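Actibind (Aspergillus niger, PDB 3D3Z) cleaves RNA without strict base specificity, preferring adenylic acid, as a secreted, glycosylated fungal ribonuclease of the T2 family. Local coordinates at residues S73-T76 against S77-E80; A155-A159 against G160-S164; S223-D227 against S228-Y232. All coordinates share one frame; numbering follows the deposited sequence. Where two conformers were deposited one is given.

Contact 1 (S73-T76 against S77-E80); sequences SNIT and SILE. With NAG (2-acetamido-2-deoxy-beta-D-glucopyranose), chain B.
Ile78 lays its CG1-CD1 arm over the start of its own helix: CD1 reaches 3.2 Å from Asn74 OD1, and CG1 rests 3.4 Å from Asn74 O. That same carbonyl oxygen accepts from Ile78 N at 2.9 Å, in the first turn of helix 75-81. Asn74 stands at the N-cap position, yet its side chain makes no capping bond; a chi1 of 62°, with CG between the backbone N and the carbonyl carbon, instead sets OD1 against the Ile78 methyl. Asn74 ND2 is joined covalently to NAG C1 at 1.5 Å. The acetamido group of the sugar reaches back along the helix, its methyl C8 3.3 Å from Ser77 O. One residue further along, Ile75 and Leu79 run side by side, with Ile75 CG2 4.1 Å from Leu79 CD1; Ile75 also packs on Trp108 and Phe140 of neighbouring helices. Thr76 and Glu80 are likewise alongside each other, Thr76 CG2 lying 3.7 Å from Glu80 OE2, while Thr76 OG1 is hydrogen-bonded to Glu105. The carboxylate of Glu105, on helix 104-116, also accepts from Ile75 N, and a negative charge at this N-terminal end probably suits the helix dipole.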
ATOM      1  N   SER A  73       3.745  19.811  -1.798  1.00 22.00           N
ATOM      2  CA  SER A  73       2.809  19.984  -2.892  1.00 22.87           C
ATOM      3  C   SER A  73       3.524  19.887  -4.218  1.00 21.06           C
ATOM      4  O   SER A  73       3.098  20.450  -5.221  1.00 22.11           O
ATOM      5  CB  SER A  73       2.062  21.315  -2.719  1.00 23.48           C
ATOM      6  OG  SER A  73       2.937  22.421  -2.876  1.00 28.10           O
ATOM      7  N   ASN A  74       4.623  19.148  -4.236  1.00 20.96           N
ATOM      8  CA  ASN A  74       5.422  19.003  -5.423  1.00 20.34           C
ATOM      9  C   ASN A  74       6.080  17.653  -5.584  1.00 20.15           C
ATOM     10  O   ASN A  74       7.272  17.563  -5.945  1.00 19.26           O
ATOM     11  CB  ASN A  74       6.496  20.100  -5.466  1.00 21.12           C
ATOM     12  CG  ASN A  74       7.479  20.021  -4.277  1.00 20.35           C
ATOM     13  OD1 ASN A  74       7.249  19.317  -3.274  1.00 19.99           O
ATOM     14  ND2 ASN A  74       8.618  20.695  -4.442  1.00 23.90           N
ATOM     15  N   ILE A  75       5.316  16.588  -5.342  1.00 19.01           N
ATOM     16  CA  ILE A  75       5.871  15.232  -5.430  1.00 18.67           C
ATOM     17  C   ILE A  75       6.502  14.905  -6.748  1.00 17.55           C
ATOM     18  O   ILE A  75       7.593  14.306  -6.786  1.00 17.06           O
ATOM     19  CB  ILE A  75       4.760  14.141  -5.066  1.00 17.19           C
ATOM     20  CG1 ILE A  75       4.216  14.315  -3.636  1.00 19.11           C
ATOM     21  CG2 ILE A  75       5.278  12.727  -5.334  1.00 16.60           C
ATOM     22  CD1 ILE A  75       5.237  14.302  -2.452  1.00 17.52           C
ATOM     23  N   THR A  76       5.828  15.265  -7.849  1.00 17.26           N
ATOM     24  CA  THR A  76       6.316  14.970  -9.180  1.00 18.79           C
ATOM     25  C   THR A  76       7.718  15.632  -9.401  1.00 19.16           C
ATOM     26  O   THR A  76       8.654  15.055  -9.920  1.00 18.21           O
ATOM     27  CB  THR A  76       5.295  15.494 -10.210  1.00 18.00           C
ATOM     28  OG1 THR A  76       4.092  14.732 -10.054  1.00 19.15           O
ATOM     29  CG2 THR A  76       5.814  15.341 -11.666  1.00 17.71           C
ATOM     30  N   SER A  77       7.824  16.888  -9.014  1.00 18.85           N
ATOM     31  CA  SER A  77       9.111  17.576  -9.050  1.00 20.24           C
ATOM     32  C   SER A  77      10.189  16.973  -8.154  1.00 20.94           C
ATOM     33  O   SER A  77      11.358  16.941  -8.552  1.00 21.49           O
ATOM     34  CB  SER A  77       8.915  19.014  -8.624  1.00 20.18           C
ATOM     35  OG  SER A  77       8.077  19.639  -9.586  1.00 23.25           O
ATOM     36  N   ILE A  78       9.801  16.469  -6.984  1.00 20.66           N
ATOM     37  CA  ILE A  78      10.762  15.845  -6.073  1.00 19.85           C
ATOM     38  C   ILE A  78      11.314  14.587  -6.736  1.00 19.68           C
ATOM     39  O   ILE A  78      12.536  14.374  -6.785  1.00 18.94           O
ATOM     40  CB  ILE A  78      10.139  15.536  -4.729  1.00 20.72           C
ATOM     41  CG1 ILE A  78       9.895  16.823  -3.925  1.00 17.96           C
ATOM     42  CG2 ILE A  78      11.015  14.616  -3.987  1.00 19.53           C
ATOM     43  CD1 ILE A  78       9.012  16.696  -2.766  1.00 19.04           C
ATOM     44  N   LEU A  79      10.425  13.789  -7.325  1.00 18.75           N
ATOM     45  CA  LEU A  79      10.852  12.562  -7.990  1.00 20.40           C
ATOM     46  C   LEU A  79      11.737  12.850  -9.204  1.00 20.23           C
ATOM     47  O   LEU A  79      12.733  12.155  -9.421  1.00 19.60           O
ATOM     48  CB  LEU A  79       9.660  11.680  -8.440  1.00 20.11           C
ATOM     49  CG  LEU A  79       8.799  11.119  -7.255  1.00 19.15           C
ATOM     50  CD1 LEU A  79       7.555  10.293  -7.758  1.00 20.62           C
ATOM     51  CD2 LEU A  79       9.550  10.307  -6.214  1.00 17.70           C
ATOM     52  N   GLU A  80      11.361  13.845  -9.994  1.00 20.91           N
ATOM     53  CA  GLU A  80      12.167  14.241 -11.148  1.00 22.50           C
ATOM     54  C   GLU A  80      13.555  14.721 -10.759  1.00 21.94           C
ATOM     55  O   GLU A  80      14.524  14.295 -11.332  1.00 22.50           O
ATOM     56  CB  GLU A  80      11.473  15.327 -11.926  1.00 23.17           C
ATOM     57  CG  GLU A  80      10.264  14.778 -12.729  1.00 26.32           C
ATOM     58  CD  GLU A  80       9.286  15.830 -13.214  1.00 25.74           C
ATOM     59  OE1 GLU A  80       9.226  16.964 -12.641  1.00 31.08           O
ATOM     60  OE2 GLU A  80       8.529  15.499 -14.164  1.00 30.36           O
TER
HETATM   61  C1  NAG B   1       9.479  20.865  -3.285  1.00 22.45           C
HETATM   62  C2  NAG B   1      10.883  21.334  -3.739  1.00 23.39           C
HETATM   63  C3  NAG B   1      11.758  21.561  -2.513  1.00 26.72           C
HETATM   64  C4  NAG B   1      11.062  22.429  -1.502  1.00 26.86           C
HETATM   65  C5  NAG B   1       9.689  21.829  -1.152  1.00 24.76           C
HETATM   66  C6  NAG B   1       8.927  22.610  -0.083  1.00 26.88           C
HETATM   67  C7  NAG B   1      11.618  20.442  -5.901  1.00 21.94           C
HETATM   68  C8  NAG B   1      12.408  19.437  -6.693  1.00 25.34           C
HETATM   69  N2  NAG B   1      11.544  20.346  -4.569  1.00 22.63           N
HETATM   70  O3  NAG B   1      13.014  22.094  -2.901  1.00 27.79           O
HETATM   71  O4  NAG B   1      11.937  22.454  -0.397  1.00 30.25           O
HETATM   72  O5  NAG B   1       8.923  21.747  -2.345  1.00 22.74           O
HETATM   73  O6  NAG B   1       8.804  23.958  -0.475  1.00 31.42           O
HETATM   74  O7  NAG B   1      11.031  21.327  -6.518  1.00 29.15           O

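Contact 2 (A155-A159 against G160-S164)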
ATOM      1  N   ALA A 155      -3.443 -13.610  -8.222  1.00 26.18           N
ATOM      2  CA  ALA A 155      -3.795 -14.502  -7.120  1.00 27.10           C
ATOM      3  C   ALA A 155      -5.287 -14.901  -7.220  1.00 27.52           C
ATOM      4  O   ALA A 155      -5.650 -16.056  -6.953  1.00 29.62           O
ATOM      5  CB  ALA A 155      -3.504 -13.854  -5.798  1.00 25.45           C
ATOM      6  N   LEU A 156      -6.137 -13.932  -7.556  1.00 28.36           N
ATOM      7  CA  LEU A 156      -7.574 -14.174  -7.750  1.00 28.56           C
ATOM      8  C   LEU A 156      -7.812 -15.042  -8.981  1.00 29.38           C
ATOM      9  O   LEU A 156      -8.515 -16.051  -8.915  1.00 29.53           O
ATOM     10  CB  LEU A 156      -8.378 -12.860  -7.819  1.00 28.38           C
ATOM     11  CG  LEU A 156      -8.538 -12.111  -6.479  1.00 25.65           C
ATOM     12  CD1 LEU A 156      -8.912 -10.641  -6.719  1.00 24.94           C
ATOM     13  CD2 LEU A 156      -9.542 -12.746  -5.516  1.00 25.78           C
ATOM     14  N   SER A 157      -7.216 -14.663 -10.092  1.00 29.97           N
ATOM     15  CA  SER A 157      -7.317 -15.425 -11.318  1.00 31.41           C
ATOM     16  C   SER A 157      -6.989 -16.914 -11.177  1.00 33.02           C
ATOM     17  O   SER A 157      -7.674 -17.769 -11.794  1.00 33.46           O
ATOM     18  CB  SER A 157      -6.385 -14.847 -12.369  1.00 32.09           C
ATOM     19  OG  SER A 157      -6.709 -15.378 -13.625  1.00 31.84           O
ATOM     20  N   ASP A 158      -5.928 -17.203 -10.413  1.00 32.93           N
ATOM     21  CA  ASP A 158      -5.383 -18.560 -10.226  1.00 33.03           C
ATOM     22  C   ASP A 158      -6.343 -19.444  -9.442  1.00 33.29           C
ATOM     23  O   ASP A 158      -6.236 -20.672  -9.476  1.00 33.80           O
ATOM     24  CB  ASP A 158      -4.081 -18.527  -9.407  1.00 33.08           C
ATOM     25  CG  ASP A 158      -2.874 -18.048 -10.191  1.00 32.95           C
ATOM     26  OD1 ASP A 158      -2.918 -17.936 -11.440  1.00 33.91           O
ATOM     27  OD2 ASP A 158      -1.853 -17.785  -9.520  1.00 36.48           O
ATOM     28  N   ALA A 159      -7.195 -18.787  -8.656  1.00 32.65           N
ATOM     29  CA  ALA A 159      -8.260 -19.399  -7.885  1.00 32.17           C
ATOM     30  C   ALA A 159      -9.595 -19.319  -8.625  1.00 32.01           C
ATOM     31  O   ALA A 159     -10.630 -19.517  -8.018  1.00 32.92           O
ATOM     32  CB  ALA A 159      -8.372 -18.692  -6.551  1.00 31.16           C
ATOM     33  N   GLY A 160      -9.565 -19.036  -9.932  1.00 31.69           N
ATOM     34  CA  GLY A 160     -10.764 -18.970 -10.761  1.00 31.58           C
ATOM     35  C   GLY A 160     -11.674 -17.763 -10.555  1.00 31.54           C
ATOM     36  O   GLY A 160     -12.848 -17.796 -10.954  1.00 32.85           O
ATOM     37  N   ILE A 161     -11.155 -16.693  -9.950  1.00 30.84           N
ATOM     38  CA  ILE A 161     -11.936 -15.475  -9.686  1.00 29.74           C
ATOM     39  C   ILE A 161     -11.437 -14.357 -10.640  1.00 30.22           C
ATOM     40  O   ILE A 161     -10.363 -13.777 -10.451  1.00 29.74           O
ATOM     41  CB  ILE A 161     -11.815 -15.046  -8.206  1.00 29.69           C
ATOM     42  CG1 ILE A 161     -12.359 -16.144  -7.264  1.00 29.22           C
ATOM     43  CG2 ILE A 161     -12.542 -13.751  -7.966  1.00 29.39           C
ATOM     44  CD1 ILE A 161     -11.859 -16.073  -5.862  1.00 28.23           C
ATOM     45  N   THR A 162     -12.188 -14.124 -11.710  1.00 30.51           N
ATOM     46  CA  THR A 162     -11.831 -13.128 -12.708  1.00 30.19           C
ATOM     47  C   THR A 162     -12.997 -12.152 -12.919  1.00 30.47           C
ATOM     48  O   THR A 162     -14.181 -12.463 -12.638  1.00 28.89           O
ATOM     49  CB  THR A 162     -11.395 -13.797 -14.028  1.00 30.65           C
ATOM     50  OG1 THR A 162     -12.483 -14.545 -14.580  1.00 33.41           O
ATOM     51  CG2 THR A 162     -10.211 -14.719 -13.797  1.00 30.28           C
ATOM     52  N   PRO A 163     -12.684 -10.915 -13.351  1.00 29.82           N
ATOM     53  CA  PRO A 163     -13.791  -9.999 -13.537  1.00 30.36           C
ATOM     54  C   PRO A 163     -14.840 -10.536 -14.519  1.00 30.69           C
ATOM     55  O   PRO A 163     -14.494 -11.170 -15.509  1.00 30.11           O
ATOM     56  CB  PRO A 163     -13.106  -8.723 -14.087  1.00 29.97           C
ATOM     57  CG  PRO A 163     -11.693  -8.802 -13.584  1.00 29.45           C
ATOM     58  CD  PRO A 163     -11.374 -10.280 -13.637  1.00 29.42           C
ATOM     59  N   SER A 164     -16.110 -10.276 -14.216  0.60 31.08           N
ATOM     60  CA  SER A 164     -17.253 -10.809 -15.003  0.60 31.70           C
ATOM     61  C   SER A 164     -18.479  -9.894 -14.926  0.60 31.73           C
ATOM     62  O   SER A 164     -18.804  -9.370 -13.858  0.60 30.90           O
ATOM     63  CB  SER A 164     -17.627 -12.225 -14.509  0.60 31.49           C
ATOM     64  OG  SER A 164     -18.754 -12.762 -15.196  0.60 30.04           O
TER
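Leu156 holds CG anti to its carbonyl carbon (chi1 -72°), and Ile161 sends CG2 anti to its backbone N, with CG1 beside that N (chi1 -61°); these settings bring the two branched ends together at the C-terminal end of helix 152-158. The side chains cross at a slant, Leu156 CD2 meeting Ile161 CG2 at 4.0 Å and lying almost as near to Ile161 CD1. Closer to the backbone, Leu156 CB approaches Ile161 O at 3.4 Å. On another flank of the turn Thr162 directs CG2 back to the helix, where it rests 3.6 Å from Ser157 OG, a methyl-to-hydroxyl contact.

What draws the chain back is a Schellman motif. Ile161 N donates to Leu156 O at 2.9 Å, with the donor standing well out of the carbonyl plane, and Gly160 N donates to Ser157 O at 2.9 Å, from still further above its plane. Gly160 is the C-prime residue and takes a positive phi of 73°, which turns the backbone out of the helix with left-handed torsions. The pairing of Leu156 with Ile161 is the apolar contact that commonly accompanies this motif. Leu156 continues onto Ala177 and Leu178 of helix 171-179 and onto Tyr232, so the cap is seated against the body of the protein, while Asp158, Ala159 and Gly160 lie at the surface.

Leu156 O also receives a weak bond from Ala159 N. Leu156 O and Ser157 O thus both find amide donors in the turn; these backbone bonds end the helix without help from any polar side chain across this contact, and the buried Leu156-Ile161 pair packs against the turn.

Contact 3 (S223-D227 against S228-Y232)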
ATOM      1  N   SER A 223     -13.704  -7.061   6.579  1.00 32.20           N
ATOM      2  CA  SER A 223     -14.390  -6.828   5.331  1.00 31.02           C
ATOM      3  C   SER A 223     -15.699  -6.109   5.566  1.00 30.49           C
ATOM      4  O   SER A 223     -16.337  -6.245   6.627  1.00 29.77           O
ATOM      5  CB  SER A 223     -14.665  -8.116   4.577  1.00 30.18           C
ATOM      6  OG  SER A 223     -15.293  -7.817   3.351  1.00 26.23           O
ATOM      7  N   ASN A 224     -16.093  -5.332   4.575  1.00 30.04           N
ATOM      8  CA  ASN A 224     -17.403  -4.728   4.592  1.00 29.64           C
ATOM      9  C   ASN A 224     -18.274  -5.307   3.493  1.00 29.61           C
ATOM     10  O   ASN A 224     -19.292  -4.703   3.129  1.00 30.36           O
ATOM     11  CB  ASN A 224     -17.277  -3.214   4.462  1.00 29.29           C
ATOM     12  CG  ASN A 224     -16.807  -2.778   3.080  1.00 27.49           C
ATOM     13  OD1 ASN A 224     -16.429  -3.589   2.254  1.00 23.97           O
ATOM     14  ND2 ASN A 224     -16.858  -1.497   2.834  1.00 25.49           N
ATOM     15  N   CYS A 225     -17.863  -6.440   2.926  1.00 29.29           N
ATOM     16  CA  CYS A 225     -18.618  -7.097   1.903  1.00 30.02           C
ATOM     17  C   CYS A 225     -19.621  -8.067   2.535  1.00 31.11           C
ATOM     18  O   CYS A 225     -19.458  -8.499   3.694  1.00 31.31           O
ATOM     19  CB  CYS A 225     -17.724  -7.916   0.988  1.00 29.62           C
ATOM     20  SG  CYS A 225     -16.417  -6.935   0.139  1.00 27.15           S
ATOM     21  N   LYS A 226     -20.633  -8.390   1.744  1.00 32.92           N
ATOM     22  CA  LYS A 226     -21.535  -9.496   2.031  1.00 33.83           C
ATOM     23  C   LYS A 226     -20.809 -10.799   1.751  1.00 34.58           C
ATOM     24  O   LYS A 226     -19.824 -10.851   0.967  1.00 33.95           O
ATOM     25  CB  LYS A 226     -22.792  -9.418   1.159  1.00 35.30           C
ATOM     26  CG  LYS A 226     -23.621  -8.139   1.328  1.00 38.85           C
ATOM     27  CD  LYS A 226     -24.125  -7.934   2.767  1.00 41.96           C
ATOM     28  CE  LYS A 226     -24.841  -6.574   2.912  1.00 42.67           C
ATOM     29  NZ  LYS A 226     -26.003  -6.570   3.896  1.00 43.97           N
ATOM     30  N   ASP A 227     -21.312 -11.871   2.360  1.00 33.97           N
ATOM     31  CA  ASP A 227     -20.631 -13.140   2.277  1.00 33.51           C
ATOM     32  C   ASP A 227     -20.686 -13.698   0.887  1.00 32.03           C
ATOM     33  O   ASP A 227     -19.891 -14.586   0.548  1.00 32.84           O
ATOM     34  CB  ASP A 227     -21.200 -14.122   3.307  1.00 34.74           C
ATOM     35  CG  ASP A 227     -21.017 -13.630   4.700  1.00 38.47           C
ATOM     36  OD1 ASP A 227     -19.873 -13.257   5.051  1.00 46.11           O
ATOM     37  OD2 ASP A 227     -22.008 -13.586   5.453  1.00 47.02           O
ATOM     38  N   SER A 228     -21.618 -13.185   0.088  1.00 31.38           N
ATOM     39  CA  SER A 228     -21.788 -13.619  -1.290  1.00 30.87           C
ATOM     40  C   SER A 228     -22.499 -12.582  -2.187  1.00 29.02           C
ATOM     41  O   SER A 228     -22.960 -11.534  -1.740  1.00 29.68           O
ATOM     42  CB  SER A 228     -22.545 -14.972  -1.329  1.00 32.19           C
ATOM     43  OG  SER A 228     -23.883 -14.793  -0.889  1.00 34.07           O
ATOM     44  N   GLY A 229     -22.582 -12.922  -3.460  1.00 27.40           N
ATOM     45  CA  GLY A 229     -23.176 -12.097  -4.486  1.00 28.09           C
ATOM     46  C   GLY A 229     -22.201 -11.030  -4.968  1.00 27.12           C
ATOM     47  O   GLY A 229     -22.614 -10.116  -5.683  1.00 27.02           O
ATOM     48  N   ILE A 230     -20.914 -11.154  -4.585  1.00 26.04           N
ATOM     49  CA  ILE A 230     -19.904 -10.073  -4.848  1.00 25.73           C
ATOM     50  C   ILE A 230     -19.590  -9.963  -6.328  1.00 24.63           C
ATOM     51  O   ILE A 230     -19.247 -10.946  -7.007  1.00 25.30           O
ATOM     52  CB  ILE A 230     -18.592 -10.248  -4.035  1.00 25.76           C
ATOM     53  CG1 ILE A 230     -18.862 -10.077  -2.537  1.00 22.23           C
ATOM     54  CG2 ILE A 230     -17.526  -9.186  -4.439  1.00 24.55           C
ATOM     55  CD1 ILE A 230     -17.752 -10.728  -1.603  1.00 24.36           C
ATOM     56  N   LYS A 231     -19.724  -8.751  -6.842  1.00 25.11           N
ATOM     57  CA  LYS A 231     -19.397  -8.513  -8.222  1.00 25.39           C
ATOM     58  C   LYS A 231     -17.926  -8.118  -8.352  1.00 24.10           C
ATOM     59  O   LYS A 231     -17.385  -7.445  -7.492  1.00 24.18           O
ATOM     60  CB  LYS A 231     -20.246  -7.398  -8.813  1.00 25.20           C
ATOM     61  CG  LYS A 231     -21.734  -7.594  -8.595  1.00 27.90           C
ATOM     62  CD  LYS A 231     -22.548  -6.522  -9.278  1.00 30.51           C
ATOM     63  CE  LYS A 231     -22.519  -5.198  -8.520  1.00 34.63           C
ATOM     64  NZ  LYS A 231     -22.624  -4.061  -9.537  1.00 35.89           N
ATOM     65  N   TYR A 232     -17.321  -8.576  -9.435  1.00 24.22           N
ATOM     66  CA  TYR A 232     -15.960  -8.216  -9.828  1.00 24.27           C
ATOM     67  C   TYR A 232     -16.055  -7.558 -11.205  1.00 23.11           C
ATOM     68  O   TYR A 232     -15.938  -8.225 -12.234  1.00 24.03           O
ATOM     69  CB  TYR A 232     -15.104  -9.466  -9.841  1.00 23.74           C
ATOM     70  CG  TYR A 232     -13.589  -9.321  -9.885  1.00 22.64           C
ATOM     71  CD1 TYR A 232     -12.938  -8.078  -9.845  1.00 25.07           C
ATOM     72  CD2 TYR A 232     -12.797 -10.472  -9.910  1.00 21.07           C
ATOM     73  CE1 TYR A 232     -11.537  -8.013  -9.860  1.00 22.63           C
ATOM     74  CE2 TYR A 232     -11.417 -10.409  -9.915  1.00 22.53           C
ATOM     75  CZ  TYR A 232     -10.792  -9.174  -9.893  1.00 22.67           C
ATOM     76  OH  TYR A 232      -9.409  -9.149  -9.920  1.00 21.21           O
TER
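Ile230 turns inward across the loop to meet Cys225 and Lys226. Its CD1 sits 3.8 Å from Cys225 CB and 3.3 Å from Lys226 O, so one methyl touches two successive residues. CG1 lies beside the backbone N (chi1 -66°) and the chain then extends to CD1, setting that methyl end-on beyond the Lys226 carbonyl oxygen.

Ser228 and Asp227 form the outer part of the bend, where their contact is mainly that of adjoining residues. Ser228 CB points away overall yet still touches its chain neighbour, lying 3.2 Å from Asp227 C; Asp227 CB in turn comes within 3.4 Å of Ser228 N. No hydrogen bond joins 223-227 to 228-232; the loop is held from outside instead. Cys225 is tied by a disulfide to Cys191 of strand 188-192, and the buried Ile230 packs on Cys191 and on Leu171 and Ile174 of helix 171-179. Just before the bend, an ST turn sets the backbone: Cys225 N donates to Ser223 OG at 2.9 Å with a nearly straight N-H...O angle of 166°, and that hydroxyl is also hydrogen-bonded to Val189 O. After the bend comes a G1 beta bulge, in which Gly229, with a positive phi of 81°, and Ile230 both face Tyr169; backbone hydrogen bonds pair Ile230 with Tyr169 and Asp227 with Leu171, so that Tyr169 and Leu171, at the start of helix 171-179, run alongside. At the turn itself Lys226 CB comes within 3.6 Å of Ser228 O, while the rest of the lysine chain leads away.

Along the chain the three contacts follow in series, and they occupy two ends of the molecule. Contact 1, at the start of helix 75-81, lies on the opposite side of the chain's centre from the others, its centre 36 Å from that of contact 2 and 38 Å from that of contact 3. Contacts 2 and 3 are 14 Å apart between centres and touch: Ser164 N lies 2.9 Å from Tyr232 O, a probable hydrogen bond, and the Tyr232 ring packs against Thr162 while its OH meets Leu156. Both also bear on helix 171-179. The end of helix 152-158 is thus joined to the C-terminal loop, whereas contact 1 marks a separate, glycosylated surface.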